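Local coordinates for serine racemase (PDB 4ECL), which belongs to the alanine racemase family, whose members combine a TIM-barrel domain with a second domain rich in beta strands, at residues 61-66 with 81-86; 71-76 with 96-101; 159-164 with 173-178; 207-212 with 231-236. All blocks are in the same frame, centred on the assembly; numbering follows the deposited sequence.

The contacts form two pairs. Interactions 1 and 2 have centres 11 Å apart. Strand 80-83 of interaction 1 pairs on one side with strand 60-63 and on the other with T101, the last residue of interaction 2: I83 N lies 2.9 Å from T101 O, a probable hydrogen bond. Interactions 3 and 4, centres 14 Å apart, meet at a probable hydrogen bond, A164 O to N209 ND2 (2.9 Å). The pairs do not touch. Interactions 1 and 3 both touch the second subunit and come within about 5 Å at their nearest atoms; the centres of 2 and 4 are about 33 Å apart. A sulfate ion, probably from crystallisation, lies about 6 Å from the H160 side chain.

Interaction 1: residues 61-66 with 81-86; sequences FAVATI and ILILGY
V63 and I83 lie side by side on neighbouring parallel strands. V63 N donates to L82 O at 2.8 Å, and V63 O accepts from L84 N at 2.8 Å and 170°. L82 N completes the set by donating to F61 O at 2.7 Å. The tight part is the face that carries V63, I81 and I83. V63 CG1 is anti to the carbonyl carbon (chi1 -75°), which leaves CG2 between backbone N and carbonyl carbon, against I81 CG2 at 3.7 Å. The same methyl also reaches I83 CG1. Further on, I83 CD1 rests against I66 CB at 4.0 Å, at the start of helix 66-74. L72 and L95 add to this buried layer.

Past the strand ends the contact is looser. The bond from G85 N to A64 O is weak, at 3.4 Å and 129°. A water takes over next: it accepts from I66 N at 2.7 Å and donates to Y86 O. L84, G85 and Y86 are partly exposed, and Y86 packs on V252 of the second subunit. Strand 60-63, helix 66-74 and strand 80-83 form a beta-alpha-beta unit, the repeating element of a TIM barrel.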
loop_
_atom_site.group_PDB
_atom_site.type_symbol
_atom_site.label_atom_id
_atom_site.label_comp_id
_atom_site.label_asym_id
_atom_site.label_seq_id
_atom_site.Cartn_x
_atom_site.Cartn_y
_atom_site.Cartn_z
ATOM N N PHE A 61 17.798 -3.418 16.420
ATOM C CA PHE A 61 16.786 -3.172 15.381
ATOM C C PHE A 61 16.969 -1.809 14.700
ATOM O O PHE A 61 17.416 -0.846 15.327
ATOM C CB PHE A 61 15.362 -3.281 15.967
ATOM C CG PHE A 61 15.076 -4.621 16.574
ATOM C CD1 PHE A 61 14.635 -5.667 15.788
ATOM C CD2 PHE A 61 15.319 -4.851 17.918
ATOM C CE1 PHE A 61 14.418 -6.916 16.338
ATOM C CE2 PHE A 61 15.106 -6.094 18.478
ATOM C CZ PHE A 61 14.651 -7.129 17.687
ATOM N N ALA A 62 16.624 -1.752 13.415
ATOM C CA ALA A 62 16.632 -0.512 12.643
ATOM C C ALA A 62 15.217 -0.217 12.137
ATOM O O ALA A 62 14.533 -1.115 11.641
ATOM C CB ALA A 62 17.577 -0.642 11.473
ATOM N N VAL A 63 14.780 1.037 12.258
ATOM C CA VAL A 63 13.491 1.460 11.719
ATOM C C VAL A 63 13.708 2.695 10.872
ATOM O O VAL A 63 14.775 3.306 10.935
ATOM C CB VAL A 63 12.508 1.824 12.830
ATOM C CG1 VAL A 63 11.982 0.567 13.501
ATOM C CG2 VAL A 63 13.182 2.730 13.840
ATOM N N ALA A 64 12.712 3.073 10.082
ATOM C CA ALA A 64 12.865 4.254 9.229
ATOM C C ALA A 64 12.578 5.556 9.962
ATOM O O ALA A 64 13.144 6.600 9.628
ATOM C CB ALA A 64 11.971 4.150 7.992
ATOM N N THR A 65 11.667 5.510 10.930
ATOM C CA THR A 65 11.164 6.733 11.543
ATOM C C THR A 65 11.028 6.587 13.044
ATOM O O THR A 65 10.934 5.477 13.551
ATOM C CB THR A 65 9.769 7.110 11.003
ATOM O OG1 THR A 65 8.793 6.219 11.553
ATOM C CG2 THR A 65 9.727 7.045 9.470
ATOM N N ILE A 66 11.009 7.716 13.751
ATOM C CA ILE A 66 10.822 7.717 15.197
ATOM C C ILE A 66 9.481 7.090 15.608
ATOM O O ILE A 66 9.382 6.458 16.661
ATOM C CB ILE A 66 10.924 9.142 15.788
ATOM C CG1 ILE A 66 10.887 9.087 17.318
ATOM C CG2 ILE A 66 9.802 10.046 15.243
ATOM C CD1 ILE A 66 11.200 10.409 17.985
ATOM N N ILE A 81 17.460 0.383 19.284
ATOM C CA ILE A 81 16.757 0.662 18.043
ATOM C C ILE A 81 17.420 1.864 17.365
ATOM O O ILE A 81 17.665 2.881 18.004
ATOM C CB ILE A 81 15.274 1.003 18.320
ATOM C CG1 ILE A 81 14.598 -0.127 19.096
ATOM C CG2 ILE A 81 14.529 1.315 17.015
ATOM C CD1 ILE A 81 13.279 0.276 19.735
ATOM N N LEU A 82 17.714 1.733 16.077
ATOM C CA LEU A 82 18.293 2.813 15.292
ATOM C C LEU A 82 17.265 3.353 14.304
ATOM O O LEU A 82 16.719 2.598 13.499
ATOM C CB LEU A 82 19.502 2.299 14.511
ATOM C CG LEU A 82 20.155 3.276 13.531
ATOM C CD1 LEU A 82 20.647 4.507 14.290
ATOM C CD2 LEU A 82 21.307 2.600 12.775
ATOM N N ILE A 83 17.003 4.656 14.368
ATOM C CA ILE A 83 16.183 5.335 13.373
ATOM C C ILE A 83 17.075 5.768 12.231
ATOM O O ILE A 83 17.947 6.627 12.412
ATOM C CB ILE A 83 15.521 6.567 13.970
ATOM C CG1 ILE A 83 14.701 6.159 15.188
ATOM C CG2 ILE A 83 14.650 7.281 12.923
ATOM C CD1 ILE A 83 14.444 7.286 16.119
ATOM N N LEU A 84 16.854 5.175 11.062
ATOM C CA LEU A 84 17.731 5.349 9.908
ATOM C C LEU A 84 17.581 6.680 9.183
ATOM O O LEU A 84 18.488 7.101 8.459
ATOM C CB LEU A 84 17.484 4.236 8.901
ATOM C CG LEU A 84 17.780 2.832 9.387
ATOM C CD1 LEU A 84 17.263 1.816 8.384
ATOM C CD2 LEU A 84 19.301 2.711 9.574
ATOM N N GLY A 85 16.433 7.327 9.353
ATOM C CA GLY A 85 16.150 8.556 8.630
ATOM C C GLY A 85 16.014 9.785 9.515
ATOM O O GLY A 85 16.279 9.736 10.718
ATOM N N TYR A 86 15.591 10.893 8.914
ATOM C CA TYR A 86 15.457 12.151 9.634
ATOM C C TYR A 86 14.479 12.032 10.793
ATOM O O TYR A 86 13.461 11.370 10.672
ATOM C CB TYR A 86 14.984 13.236 8.663
ATOM C CG TYR A 86 14.472 14.510 9.303
ATOM C CD1 TYR A 86 13.128 14.658 9.625
ATOM C CD2 TYR A 86 15.327 15.582 9.550
ATOM C CE1 TYR A 86 12.651 15.828 10.192
ATOM C CE2 TYR A 86 14.857 16.759 10.120
ATOM C CZ TYR A 86 13.518 16.875 10.436
ATOM O OH TYR A 86 13.038 18.040 11.000
HETATM O O HOH W 1 11.820 9.912 12.338
#

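Interaction 2: residues 71-76 with 96-101; sequences RLRKYG and CKYELT
R73 of helix 66-74 reaches across to Y98 and E99, in the Schellman motif that ends helix 92-97. E99, with positive phi, is the C-prime residue of that motif. R73 CG turns beside its own backbone N (chi1 -71°), and the chain then bends at chi2. The guanidinium lies with both acceptors near its plane, at its edge. NE donates to Y98 O at 2.8 Å, nearly straight at 168°. NH2 donates to E99 O at 3.1 Å and approaches from above that carbonyl plane. The aliphatic part of the arginine runs past Y98, with R73 CG 4.1 Å from Y98 CB. L100 CD2 sits obliquely to the guanidinium, 4.0 Å from NE.

NH1 bonds to the carbonyl oxygens of I77 and S79. One arginine therefore links the helix 92-97 end to the loop that leads into strand 80-83. Across this contact its acceptors are backbone carbonyls, and E99 OE2 stays 5.1 Å from R73 NH2, so its opposite charge may help only at a distance. The carbonyl oxygens of Y98 and E99, just past the end of helix 92-97, probably favour a cation here.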
loop_
_atom_site.group_PDB
_atom_site.type_symbol
_atom_site.label_atom_id
_atom_site.label_comp_id
_atom_site.label_asym_id
_atom_site.label_seq_id
_atom_site.Cartn_x
_atom_site.Cartn_y
_atom_site.Cartn_z
ATOM N N ARG A 71 6.665 2.854 18.460
ATOM C CA ARG A 71 5.785 1.680 18.407
ATOM C C ARG A 71 6.470 0.421 18.935
ATOM O O ARG A 71 5.866 -0.342 19.688
ATOM C CB ARG A 71 5.257 1.447 16.993
ATOM C CG ARG A 71 4.045 2.312 16.664
ATOM C CD ARG A 71 3.738 2.290 15.182
ATOM N NE ARG A 71 3.368 0.958 14.729
ATOM C CZ ARG A 71 3.625 0.488 13.514
ATOM N NH1 ARG A 71 4.270 1.241 12.627
ATOM N NH2 ARG A 71 3.248 -0.742 13.188
ATOM N N LEU A 72 7.735 0.224 18.564
ATOM C CA LEU A 72 8.495 -0.929 19.046
ATOM C C LEU A 72 8.573 -0.931 20.557
ATOM O O LEU A 72 8.360 -1.964 21.191
ATOM C CB LEU A 72 9.895 -0.957 18.451
ATOM C CG LEU A 72 9.934 -1.176 16.943
ATOM C CD1 LEU A 72 11.362 -1.450 16.518
ATOM C CD2 LEU A 72 9.037 -2.361 16.616
ATOM N N ARG A 73 8.867 0.229 21.128
ATOM C CA ARG A 73 8.927 0.385 22.579
ATOM C C ARG A 73 7.590 0.029 23.223
ATOM O O ARG A 73 7.547 -0.571 24.298
ATOM C CB ARG A 73 9.322 1.821 22.957
ATOM C CG ARG A 73 10.781 2.195 22.652
ATOM C CD ARG A 73 11.751 1.243 23.346
ATOM N NE ARG A 73 13.145 1.672 23.215
ATOM C CZ ARG A 73 14.181 0.846 23.122
ATOM N NH1 ARG A 73 13.985 -0.467 23.137
ATOM N NH2 ARG A 73 15.415 1.330 23.007
ATOM N N LYS A 74 6.500 0.411 22.562
ATOM C CA LYS A 74 5.169 0.095 23.062
ATOM C C LYS A 74 4.862 -1.390 22.918
ATOM O O LYS A 74 4.036 -1.926 23.651
ATOM C CB LYS A 74 4.103 0.932 22.350
ATOM C CG LYS A 74 4.134 2.415 22.712
ATOM C CD LYS A 74 3.321 3.255 21.732
ATOM C CE LYS A 74 3.361 4.749 22.105
ATOM N NZ LYS A 74 2.696 5.629 21.089
ATOM N N TYR A 75 5.517 -2.057 21.970
ATOM C CA TYR A 75 5.344 -3.507 21.817
ATOM C C TYR A 75 6.140 -4.273 22.871
ATOM O O TYR A 75 6.064 -5.492 22.944
ATOM C CB TYR A 75 5.777 -3.973 20.424
ATOM C CG TYR A 75 4.931 -3.437 19.293
ATOM C CD1 TYR A 75 3.633 -2.982 19.520
ATOM C CD2 TYR A 75 5.426 -3.397 17.994
ATOM C CE1 TYR A 75 2.853 -2.497 18.480
ATOM C CE2 TYR A 75 4.658 -2.909 16.951
ATOM C CZ TYR A 75 3.374 -2.463 17.200
ATOM O OH TYR A 75 2.612 -1.981 16.159
ATOM N N GLY A 76 6.919 -3.554 23.674
ATOM C CA GLY A 76 7.742 -4.179 24.695
ATOM C C GLY A 76 9.175 -4.450 24.265
ATOM O O GLY A 76 9.911 -5.154 24.962
ATOM N N CYS A 96 14.814 10.879 23.609
ATOM C CA CYS A 96 15.476 10.693 24.889
ATOM C C CYS A 96 14.687 9.730 25.770
ATOM O O CYS A 96 15.260 8.788 26.331
ATOM C CB CYS A 96 15.656 12.032 25.604
ATOM S SG CYS A 96 16.614 11.920 27.126
ATOM N N LYS A 97 13.378 9.971 25.878
ATOM C CA LYS A 97 12.496 9.185 26.744
ATOM C C LYS A 97 12.348 7.738 26.290
ATOM O O LYS A 97 12.287 6.821 27.114
ATOM C CB LYS A 97 11.112 9.835 26.841
ATOM C CG LYS A 97 9.993 8.882 27.280
ATOM C CD LYS A 97 8.701 9.632 27.586
ATOM C CE LYS A 97 8.300 10.526 26.424
ATOM N NZ LYS A 97 7.521 11.718 26.874
ATOM N N TYR A 98 12.284 7.538 24.979
ATOM C CA TYR A 98 12.148 6.193 24.440
ATOM C C TYR A 98 13.486 5.547 24.102
ATOM O O TYR A 98 13.520 4.464 23.502
ATOM C CB TYR A 98 11.216 6.184 23.229
ATOM C CG TYR A 98 9.782 6.483 23.600
ATOM C CD1 TYR A 98 9.075 5.635 24.447
ATOM C CD2 TYR A 98 9.138 7.611 23.114
ATOM C CE1 TYR A 98 7.759 5.903 24.797
ATOM C CE2 TYR A 98 7.823 7.888 23.458
ATOM C CZ TYR A 98 7.140 7.033 24.298
ATOM O OH TYR A 98 5.835 7.308 24.642
ATOM N N GLU A 99 14.572 6.208 24.501
ATOM C CA GLU A 99 15.925 5.677 24.340
ATOM C C GLU A 99 16.183 5.190 22.924
ATOM O O GLU A 99 16.757 4.130 22.714
ATOM C CB GLU A 99 16.187 4.541 25.321
ATOM C CG GLU A 99 16.314 4.961 26.773
ATOM C CD GLU A 99 16.663 3.781 27.676
ATOM O OE1 GLU A 99 16.036 3.637 28.751
ATOM O OE2 GLU A 99 17.560 2.989 27.305
ATOM N N LEU A 100 15.739 5.967 21.953
ATOM C CA LEU A 100 15.974 5.633 20.562
ATOM C C LEU A 100 17.310 6.206 20.102
ATOM O O LEU A 100 17.694 7.287 20.524
ATOM C CB LEU A 100 14.827 6.177 19.720
ATOM C CG LEU A 100 13.494 5.625 20.242
ATOM C CD1 LEU A 100 12.304 6.273 19.555
ATOM C CD2 LEU A 100 13.452 4.099 20.086
ATOM N N THR A 101 18.023 5.468 19.259
ATOM C CA THR A 101 19.283 5.940 18.701
ATOM C C THR A 101 18.973 6.620 17.375
ATOM O O THR A 101 18.269 6.038 16.538
ATOM C CB THR A 101 20.269 4.771 18.470
ATOM O OG1 THR A 101 20.461 4.057 19.698
ATOM C CG2 THR A 101 21.609 5.292 17.989
#

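Interaction 3: residues 159-164 with 173-178; sequences THLCAA and AFTNKQ
H160 is the first residue of the loop 159-164 to bond to the helix: its backbone O accepts from Q178 NE2 at 2.9 Å. That bond is bent, 138° at the hydrogen, and H160 O is tilted from the amide plane. NE2 has a second partner, T128 OG1. The side chain of L161 makes apolar contacts. Its CD2 touches Q178 CB at 3.9 Å, and its CD1 meets T175 CG2, the two side chains crossing at about a right angle.

C162 turns back to the glutamine. C162 N donates to Q178 OE1 at 2.8 Å and 170°, in the carbonyl plane and on a lone pair. The primary amide thus binds the backbone on both sides of L161. C162 SG is anti to its own carbonyl carbon (chi1 -74°) and lies 3.7 Å from F174 CE2. This is an oblique sulfur-aromatic contact. F174 also stacks on Y265 of the second subunit.

At A163 water joins in. One water accepts from A163 N and donates to both T175 OG1 and Q178 OE1, the latter at 2.6 Å. A second water donates to A163 O at 2.7 Å and to T175 OG1. The T175 hydroxyl also bonds to D171 O, one turn back in its helix. A164 ends the segment.

The loop follows strand 152-158 and leads into helix 169-191, with T159 still paired to H200 of strand 198-200.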
loop_
_atom_site.group_PDB
_atom_site.type_symbol
_atom_site.label_atom_id
_atom_site.label_comp_id
_atom_site.label_asym_id
_atom_site.label_seq_id
_atom_site.Cartn_x
_atom_site.Cartn_y
_atom_site.Cartn_z
ATOM N N THR A 159 27.610 3.733 6.711
ATOM C CA THR A 159 27.290 4.158 5.354
ATOM C C THR A 159 26.453 3.094 4.632
ATOM O O THR A 159 26.308 1.977 5.123
ATOM C CB THR A 159 28.571 4.505 4.552
ATOM O OG1 THR A 159 28.225 5.224 3.352
ATOM C CG2 THR A 159 29.364 3.242 4.217
ATOM N N HIS A 160 25.878 3.451 3.487
ATOM C CA HIS A 160 25.108 2.510 2.684
ATOM C C HIS A 160 25.790 2.306 1.343
ATOM O O HIS A 160 26.204 3.275 0.702
ATOM C CB HIS A 160 23.686 3.034 2.441
ATOM C CG HIS A 160 22.674 2.531 3.424
ATOM N ND1 HIS A 160 22.463 3.126 4.649
ATOM C CD2 HIS A 160 21.813 1.486 3.361
ATOM C CE1 HIS A 160 21.515 2.474 5.299
ATOM N NE2 HIS A 160 21.105 1.472 4.540
ATOM N N LEU A 161 25.897 1.052 0.911
ATOM C CA LEU A 161 26.452 0.739 -0.403
ATOM C C LEU A 161 25.379 0.823 -1.482
ATOM O O LEU A 161 24.255 0.352 -1.296
ATOM C CB LEU A 161 27.088 -0.644 -0.396
ATOM C CG LEU A 161 28.166 -0.836 0.665
ATOM C CD1 LEU A 161 28.593 -2.320 0.742
ATOM C CD2 LEU A 161 29.367 0.076 0.375
ATOM N N CYS A 162 25.731 1.424 -2.615
ATOM C CA CYS A 162 24.781 1.596 -3.708
ATOM C C CYS A 162 24.420 0.324 -4.446
ATOM O O CYS A 162 23.270 0.133 -4.824
ATOM C CB CYS A 162 25.322 2.593 -4.722
ATOM S SG CYS A 162 25.253 4.275 -4.131
ATOM N N ALA A 163 25.405 -0.528 -4.684
ATOM C CA ALA A 163 25.234 -1.614 -5.644
ATOM C C ALA A 163 25.970 -2.881 -5.233
ATOM O O ALA A 163 26.620 -3.528 -6.057
ATOM C CB ALA A 163 25.709 -1.158 -7.026
ATOM N N ALA A 164 25.858 -3.241 -3.960
ATOM C CA ALA A 164 26.525 -4.423 -3.450
ATOM C C ALA A 164 25.871 -5.675 -4.028
ATOM O O ALA A 164 26.429 -6.770 -3.943
ATOM C CB ALA A 164 26.476 -4.446 -1.927
ATOM N N ALA A 173 33.406 -1.857 -8.803
ATOM C CA ALA A 173 34.371 -0.767 -8.667
ATOM C C ALA A 173 33.822 0.366 -7.791
ATOM O O ALA A 173 34.518 0.889 -6.917
ATOM C CB ALA A 173 34.750 -0.241 -10.033
ATOM N N PHE A 174 32.562 0.727 -8.016
ATOM C CA PHE A 174 31.932 1.773 -7.228
ATOM C C PHE A 174 31.808 1.336 -5.776
ATOM O O PHE A 174 32.006 2.126 -4.862
ATOM C CB PHE A 174 30.555 2.121 -7.791
ATOM C CG PHE A 174 29.969 3.388 -7.225
ATOM C CD1 PHE A 174 30.248 4.611 -7.807
ATOM C CD2 PHE A 174 29.143 3.357 -6.115
ATOM C CE1 PHE A 174 29.707 5.777 -7.301
ATOM C CE2 PHE A 174 28.599 4.520 -5.602
ATOM C CZ PHE A 174 28.882 5.733 -6.196
ATOM N N THR A 175 31.488 0.068 -5.562
ATOM C CA THR A 175 31.336 -0.443 -4.210
ATOM C C THR A 175 32.680 -0.428 -3.482
ATOM O O THR A 175 32.768 -0.094 -2.298
ATOM C CB THR A 175 30.771 -1.866 -4.229
ATOM O OG1 THR A 175 29.644 -1.911 -5.112
ATOM C CG2 THR A 175 30.338 -2.279 -2.842
ATOM N N ASN A 176 33.732 -0.791 -4.198
ATOM C CA ASN A 176 35.049 -0.798 -3.597
ATOM C C ASN A 176 35.528 0.614 -3.269
ATOM O O ASN A 176 36.216 0.833 -2.265
ATOM C CB ASN A 176 36.044 -1.542 -4.487
ATOM C CG ASN A 176 35.910 -3.039 -4.366
ATOM O OD1 ASN A 176 35.553 -3.548 -3.307
ATOM N ND2 ASN A 176 36.184 -3.755 -5.450
ATOM N N LYS A 177 35.160 1.585 -4.093
ATOM C CA LYS A 177 35.580 2.942 -3.767
ATOM C C LYS A 177 34.720 3.501 -2.633
ATOM O O LYS A 177 35.193 4.318 -1.854
ATOM C CB LYS A 177 35.632 3.866 -4.994
ATOM C CG LYS A 177 34.314 4.082 -5.707
ATOM C CD LYS A 177 34.476 4.984 -6.943
ATOM C CE LYS A 177 34.566 4.174 -8.242
ATOM N NZ LYS A 177 34.195 4.977 -9.447
ATOM N N GLN A 178 33.473 3.040 -2.514
ATOM C CA GLN A 178 32.644 3.458 -1.382
ATOM C C GLN A 178 33.270 2.985 -0.083
ATOM O O GLN A 178 33.349 3.724 0.896
ATOM C CB GLN A 178 31.220 2.904 -1.484
ATOM C CG GLN A 178 30.345 3.630 -2.476
ATOM C CD GLN A 178 28.872 3.389 -2.224
ATOM O OE1 GLN A 178 28.214 2.668 -2.968
ATOM N NE2 GLN A 178 28.346 4.000 -1.167
HETATM O O HOH W 2 29.021 -4.649 -6.298
HETATM O O HOH W 3 28.015 0.301 -4.106
#

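Interaction 4: residues 207-212 with 231-236; sequences LLNYPE and TNDKTK
N209 OD1 accepts from K236 N at 2.9 Å, the hydrogen bond that joins the two segments. It ties the end of helix 204-209, in the TIM-barrel domain, to the irregular chain that runs from strand 217-220 to strand 245-257. The bond is moderately straight, 149° at the hydrogen, and the donor is tilted 20° from the amide carbonyl plane. The other end of the amide is held too, because N209 ND2 donates to A164 O. With both ends engaged, the buried amide is probably fixed in its rotation.

T235 packs against this group, and the two side chains cross at about a right angle. T235 CA is 3.2 Å from N209 OD1. T235 CG2 is anti to its own carbonyl carbon, which places it 3.8 Å from N209 ND2. The threonine also covers L208: its CB and CG2 each lie near L208 CB, with CB to CB 3.8 Å, while L208 CD1 touches CG2. T235 OG1 bonds to L237 O. L208 makes a backbone hydrogen bond with L237, and L239 packs on its side chain.

D233 is less certain, being poorly ordered. It points tip to tip at the asparagine, with D233 OD2 3.7 Å from N209 ND2. K236 lies at the exposed side of the contact. Its CB rests 3.3 Å from L208 O, and its CG lies 3.7 Å from N209 O.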
loop_
_atom_site.group_PDB
_atom_site.type_symbol
_atom_site.label_atom_id
_atom_site.label_comp_id
_atom_site.label_asym_id
_atom_site.label_seq_id
_atom_site.Cartn_x
_atom_site.Cartn_y
_atom_site.Cartn_z
ATOM N N LEU A 207 26.608 -8.367 3.077
ATOM C CA LEU A 207 26.987 -9.648 3.675
ATOM C C LEU A 207 27.207 -10.710 2.601
ATOM O O LEU A 207 28.242 -11.367 2.576
ATOM C CB LEU A 207 25.905 -10.132 4.647
ATOM C CG LEU A 207 26.134 -11.518 5.244
ATOM C CD1 LEU A 207 27.535 -11.634 5.878
ATOM C CD2 LEU A 207 25.051 -11.818 6.262
ATOM N N LEU A 208 26.228 -10.877 1.716
ATOM C CA LEU A 208 26.276 -11.939 0.706
ATOM C C LEU A 208 27.401 -11.778 -0.310
ATOM O O LEU A 208 27.978 -12.770 -0.763
ATOM C CB LEU A 208 24.945 -12.030 -0.050
ATOM C CG LEU A 208 23.696 -12.395 0.745
ATOM C CD1 LEU A 208 22.477 -12.400 -0.184
ATOM C CD2 LEU A 208 23.873 -13.742 1.429
ATOM N N ASN A 209 27.685 -10.536 -0.691
ATOM C CA ASN A 209 28.655 -10.269 -1.750
ATOM C C ASN A 209 29.990 -9.665 -1.282
ATOM O O ASN A 209 30.981 -9.677 -2.026
ATOM C CB ASN A 209 28.012 -9.407 -2.844
ATOM C CG ASN A 209 27.168 -10.231 -3.808
ATOM O OD1 ASN A 209 27.507 -11.373 -4.109
ATOM N ND2 ASN A 209 26.064 -9.659 -4.287
ATOM N N TYR A 210 30.010 -9.135 -0.060
ATOM C CA TYR A 210 31.237 -8.589 0.523
ATOM C C TYR A 210 31.449 -9.148 1.938
ATOM O O TYR A 210 31.599 -8.400 2.906
ATOM C CB TYR A 210 31.212 -7.039 0.478
ATOM C CG TYR A 210 31.228 -6.544 -0.950
ATOM C CD1 TYR A 210 30.053 -6.454 -1.687
ATOM C CD2 TYR A 210 32.424 -6.230 -1.587
ATOM C CE1 TYR A 210 30.064 -6.048 -3.007
ATOM C CE2 TYR A 210 32.443 -5.813 -2.914
ATOM C CZ TYR A 210 31.259 -5.727 -3.617
ATOM O OH TYR A 210 31.257 -5.331 -4.936
ATOM N N PRO A 211 31.477 -10.482 2.058
ATOM C CA PRO A 211 31.479 -11.092 3.388
ATOM C C PRO A 211 32.793 -10.850 4.111
ATOM O O PRO A 211 32.854 -10.944 5.336
ATOM C CB PRO A 211 31.336 -12.579 3.082
ATOM C CG PRO A 211 31.991 -12.740 1.755
ATOM C CD PRO A 211 31.722 -11.470 0.996
ATOM N N GLU A 212 33.832 -10.534 3.349
ATOM C CA GLU A 212 35.149 -10.289 3.912
ATOM C C GLU A 212 35.216 -9.022 4.769
ATOM O O GLU A 212 36.137 -8.873 5.565
ATOM C CB GLU A 212 36.205 -10.254 2.806
ATOM C CG GLU A 212 36.307 -8.929 2.061
ATOM C CD GLU A 212 35.218 -8.712 1.011
ATOM O OE1 GLU A 212 34.673 -9.706 0.463
ATOM O OE2 GLU A 212 34.924 -7.525 0.730
ATOM N N THR A 231 15.610 -12.480 -8.856
ATOM C CA THR A 231 15.961 -13.868 -9.135
ATOM C C THR A 231 16.594 -13.957 -10.524
ATOM O O THR A 231 16.059 -13.390 -11.476
ATOM C CB THR A 231 14.710 -14.787 -9.072
ATOM O OG1 THR A 231 13.565 -14.104 -9.606
ATOM C CG2 THR A 231 14.416 -15.206 -7.636
ATOM N N ASN A 232 17.733 -14.638 -10.654
ATOM C CA ASN A 232 18.454 -15.244 -9.541
ATOM C C ASN A 232 19.937 -14.880 -9.610
ATOM O O ASN A 232 20.688 -15.473 -10.391
ATOM C CB ASN A 232 18.329 -16.772 -9.581
ATOM C CG ASN A 232 16.894 -17.252 -9.479
ATOM O OD1 ASN A 232 16.382 -17.489 -8.382
ATOM N ND2 ASN A 232 16.236 -17.406 -10.625
ATOM N N ASP A 233 20.363 -13.911 -8.802
ATOM C CA ASP A 233 21.779 -13.553 -8.758
ATOM C C ASP A 233 22.592 -14.632 -8.059
ATOM O O ASP A 233 22.153 -15.195 -7.051
ATOM C CB ASP A 233 21.998 -12.216 -8.039
ATOM C CG ASP A 233 23.479 -11.915 -7.801
ATOM O OD1 ASP A 233 24.297 -12.167 -8.714
ATOM O OD2 ASP A 233 23.830 -11.437 -6.697
ATOM N N LYS A 234 23.773 -14.917 -8.600
ATOM C CA LYS A 234 24.741 -15.744 -7.894
ATOM C C LYS A 234 25.570 -14.869 -6.957
ATOM O O LYS A 234 26.539 -14.235 -7.381
ATOM C CB LYS A 234 25.658 -16.480 -8.872
ATOM C CG LYS A 234 26.600 -17.466 -8.193
ATOM C CD LYS A 234 26.567 -18.819 -8.883
ATOM C CE LYS A 234 25.139 -19.340 -8.990
ATOM N NZ LYS A 234 25.068 -20.618 -9.753
ATOM N N THR A 235 25.173 -14.828 -5.689
ATOM C CA THR A 235 25.933 -14.096 -4.687
ATOM C C THR A 235 27.196 -14.869 -4.320
ATOM O O THR A 235 27.295 -16.060 -4.602
ATOM C CB THR A 235 25.095 -13.842 -3.426
ATOM O OG1 THR A 235 24.490 -15.069 -3.010
ATOM C CG2 THR A 235 24.003 -12.797 -3.700
ATOM N N LYS A 236 28.158 -14.195 -3.697
ATOM C CA LYS A 236 29.403 -14.844 -3.304
ATOM C C LYS A 236 29.122 -15.941 -2.285
ATOM O O LYS A 236 29.525 -17.083 -2.470
ATOM C CB LYS A 236 30.416 -13.833 -2.758
ATOM C CG LYS A 236 30.965 -12.880 -3.810
ATOM C CD LYS A 236 31.451 -13.647 -5.028
ATOM C CE LYS A 236 31.878 -12.710 -6.152
ATOM N NZ LYS A 236 32.190 -13.456 -7.411
#